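Local coordinates for protein methane monooxygenase hydroxylase, MmoD (Methylosinus sporium, PDB 6D7K) that binds the hydroxylase of soluble methane monooxygenase and probably regulates, by inhibiting, its monooxygenase activity, at residues W36-L41 / G50-F55. Residues are numbered along the deposited sequence; the frame is centred on the assembly and turned at random.
Sequences WRWEIL and GCSLSF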
loop_
_atom_site.group_PDB
_atom_site.type_symbol
_atom_site.label_atom_id
_atom_site.label_comp_id
_atom_site.label_asym_id
_atom_site.label_seq_id
_atom_site.Cartn_x
_atom_site.Cartn_y
_atom_site.Cartn_z
ATOM N N TRP H 36 -10.297 24.260 -15.436
ATOM C CA TRP H 36 -11.409 24.073 -14.535
ATOM C C TRP H 36 -11.238 22.705 -13.898
ATOM O O TRP H 36 -10.980 21.776 -14.562
ATOM C CB TRP H 36 -12.748 24.168 -15.255
ATOM C CG TRP H 36 -13.240 25.492 -15.616
ATOM C CD1 TRP H 36 -12.793 26.253 -16.578
ATOM C CD2 TRP H 36 -14.350 26.166 -15.072
ATOM N NE1 TRP H 36 -13.497 27.374 -16.675
ATOM C CE2 TRP H 36 -14.475 27.344 -15.744
ATOM C CE3 TRP H 36 -15.240 25.892 -14.053
ATOM C CZ2 TRP H 36 -15.445 28.240 -15.451
ATOM C CZ3 TRP H 36 -16.164 26.774 -13.768
ATOM C CH2 TRP H 36 -16.282 27.927 -14.458
ATOM N N ARG H 37 -11.379 22.600 -12.595
ATOM C CA ARG H 37 -11.211 21.362 -11.886
ATOM C C ARG H 37 -12.490 20.749 -11.448
ATOM O O ARG H 37 -13.225 21.347 -10.811
ATOM C CB ARG H 37 -10.348 21.598 -10.666
ATOM C CG ARG H 37 -9.436 20.469 -10.320
ATOM C CD ARG H 37 -9.399 20.168 -8.850
ATOM N NE ARG H 37 -8.338 20.901 -8.205
ATOM C CZ ARG H 37 -7.254 20.371 -7.663
ATOM N NH1 ARG H 37 -7.080 19.080 -7.638
ATOM N NH2 ARG H 37 -6.340 21.149 -7.143
ATOM N N TRP H 38 -12.735 19.503 -11.747
ATOM C CA TRP H 38 -13.991 18.923 -11.327
ATOM C C TRP H 38 -13.730 17.657 -10.520
ATOM O O TRP H 38 -12.675 17.030 -10.638
ATOM C CB TRP H 38 -14.895 18.628 -12.537
ATOM C CG TRP H 38 -14.250 17.931 -13.718
ATOM C CD1 TRP H 38 -13.797 18.516 -14.871
ATOM C CD2 TRP H 38 -14.040 16.521 -13.884
ATOM N NE1 TRP H 38 -13.308 17.560 -15.731
ATOM C CE2 TRP H 38 -13.447 16.329 -15.145
ATOM C CE3 TRP H 38 -14.289 15.406 -13.086
ATOM C CZ2 TRP H 38 -13.104 15.078 -15.619
ATOM C CZ3 TRP H 38 -13.946 14.166 -13.566
ATOM C CH2 TRP H 38 -13.356 14.012 -14.816
ATOM N N GLU H 39 -14.703 17.303 -9.671
ATOM C CA GLU H 39 -14.671 16.084 -8.867
ATOM C C GLU H 39 -16.053 15.450 -8.842
ATOM O O GLU H 39 -17.074 16.138 -8.950
ATOM C CB GLU H 39 -14.220 16.355 -7.437
ATOM C CG GLU H 39 -14.646 17.703 -6.964
ATOM C CD GLU H 39 -14.429 17.895 -5.480
ATOM O OE1 GLU H 39 -14.757 18.998 -4.966
ATOM O OE2 GLU H 39 -13.927 16.948 -4.831
ATOM N N ILE H 40 -16.073 14.133 -8.683
ATOM C CA ILE H 40 -17.302 13.356 -8.620
ATOM C C ILE H 40 -17.336 12.631 -7.283
ATOM O O ILE H 40 -16.328 12.042 -6.869
ATOM C CB ILE H 40 -17.386 12.356 -9.784
ATOM C CG1 ILE H 40 -17.268 13.094 -11.120
ATOM C CG2 ILE H 40 -18.678 11.534 -9.683
ATOM C CD1 ILE H 40 -17.193 12.160 -12.337
ATOM N N LEU H 41 -18.484 12.676 -6.601
ATOM C CA LEU H 41 -18.653 11.982 -5.324
ATOM C C LEU H 41 -19.749 10.945 -5.458
ATOM O O LEU H 41 -20.754 11.172 -6.142
ATOM C CB LEU H 41 -18.988 12.924 -4.172
ATOM C CG LEU H 41 -17.950 13.961 -3.740
ATOM C CD1 LEU H 41 -17.518 14.803 -4.900
ATOM C CD2 LEU H 41 -18.515 14.865 -2.650
ATOM N N GLY H 50 -10.854 15.456 -12.034
ATOM C CA GLY H 50 -10.630 15.720 -13.443
ATOM C C GLY H 50 -10.469 17.197 -13.737
ATOM O O GLY H 50 -10.509 18.043 -12.838
ATOM N N CYS H 51 -10.268 17.502 -15.019
ATOM C CA CYS H 51 -10.200 18.896 -15.435
ATOM C C CYS H 51 -10.680 19.029 -16.870
ATOM O O CYS H 51 -10.706 18.063 -17.636
ATOM C CB CYS H 51 -8.798 19.480 -15.273
ATOM S SG CYS H 51 -7.520 18.663 -16.241
ATOM N N SER H 52 -11.092 20.250 -17.204
ATOM C CA SER H 52 -11.637 20.605 -18.501
ATOM C C SER H 52 -11.162 22.007 -18.853
ATOM O O SER H 52 -10.700 22.767 -17.989
ATOM C CB SER H 52 -13.167 20.577 -18.506
ATOM O OG SER H 52 -13.680 19.276 -18.362
ATOM N N LEU H 53 -11.327 22.358 -20.137
ATOM C CA LEU H 53 -11.011 23.704 -20.605
ATOM C C LEU H 53 -12.040 24.745 -20.173
ATOM O O LEU H 53 -11.720 25.937 -20.161
ATOM C CB LEU H 53 -10.892 23.731 -22.127
ATOM C CG LEU H 53 -9.872 22.823 -22.826
ATOM C CD1 LEU H 53 -9.895 23.016 -24.329
ATOM C CD2 LEU H 53 -8.454 23.029 -22.280
ATOM N N SER H 54 -13.254 24.335 -19.811
ATOM C CA SER H 54 -14.319 25.298 -19.568
ATOM C C SER H 54 -15.406 24.655 -18.724
ATOM O O SER H 54 -15.519 23.430 -18.664
ATOM C CB SER H 54 -14.929 25.787 -20.880
ATOM O OG SER H 54 -15.834 24.821 -21.366
ATOM N N PHE H 55 -16.231 25.504 -18.094
ATOM C CA PHE H 55 -17.439 25.009 -17.445
ATOM C C PHE H 55 -18.187 24.065 -18.373
ATOM O O PHE H 55 -18.554 22.952 -17.978
ATOM C CB PHE H 55 -18.343 26.172 -17.013
ATOM C CG PHE H 55 -19.575 25.742 -16.231
ATOM C CD1 PHE H 55 -19.484 25.446 -14.868
ATOM C CD2 PHE H 55 -20.821 25.641 -16.855
ATOM C CE1 PHE H 55 -20.607 25.045 -14.142
ATOM C CE2 PHE H 55 -21.957 25.243 -16.143
ATOM C CZ PHE H 55 -21.852 24.942 -14.786
#
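Two antiparallel strands of a beta hairpin meet here, and the second runs on into the start of a helix. Backbone hydrogen bonds join Trp36 to Ser52 and Trp38 to Gly50, one in each direction for each pair. Trp36 N to Ser52 O is 3.0 Å and points nearly along the C=O axis. Trp38 N reaches Gly50 O at 2.9 Å from above the carbonyl plane. Between them, Arg37 and Cys51 form a non-hydrogen-bonded pair, and Cys51 CA makes a CA-H...O contact to Trp36 O.

Trp38 has CG in the crowded position between its backbone N and carbonyl carbon (chi1 47°). This lays the indole across the partner strand, with CA of Gly50, which has no side chain, over its six-membered ring in a CH-pi contact. At the ring edge, Trp38 NE1 makes a weak hydrogen bond of 3.2 Å to Ser52 OG.

Trp36 packs against the turn that follows Ser52. Phe55 N sits 3.5 Å from Trp36 CE2, above the ring. Phe55 CB lies over the face of the six-membered ring, 3.9 Å from its centroid. The phenyl edge points at this face in an offset edge-to-face pair, planes at 63°. An alanine at Trp36 would remove the indole beneath Phe55 and would probably loosen the packing of the helix start.

Ser54 is the N-cap of helix 55-74, its OG bonded to Ser57 N and also to an acidic side chain of another protein's chain. Arg37, on the face with Cys51, forms a salt bridge to Glu49. Strand 25-31 flanks strand 36-42 within the antiparallel sheet, while helix 55-74 packs on the face bearing Trp36 and Ile40.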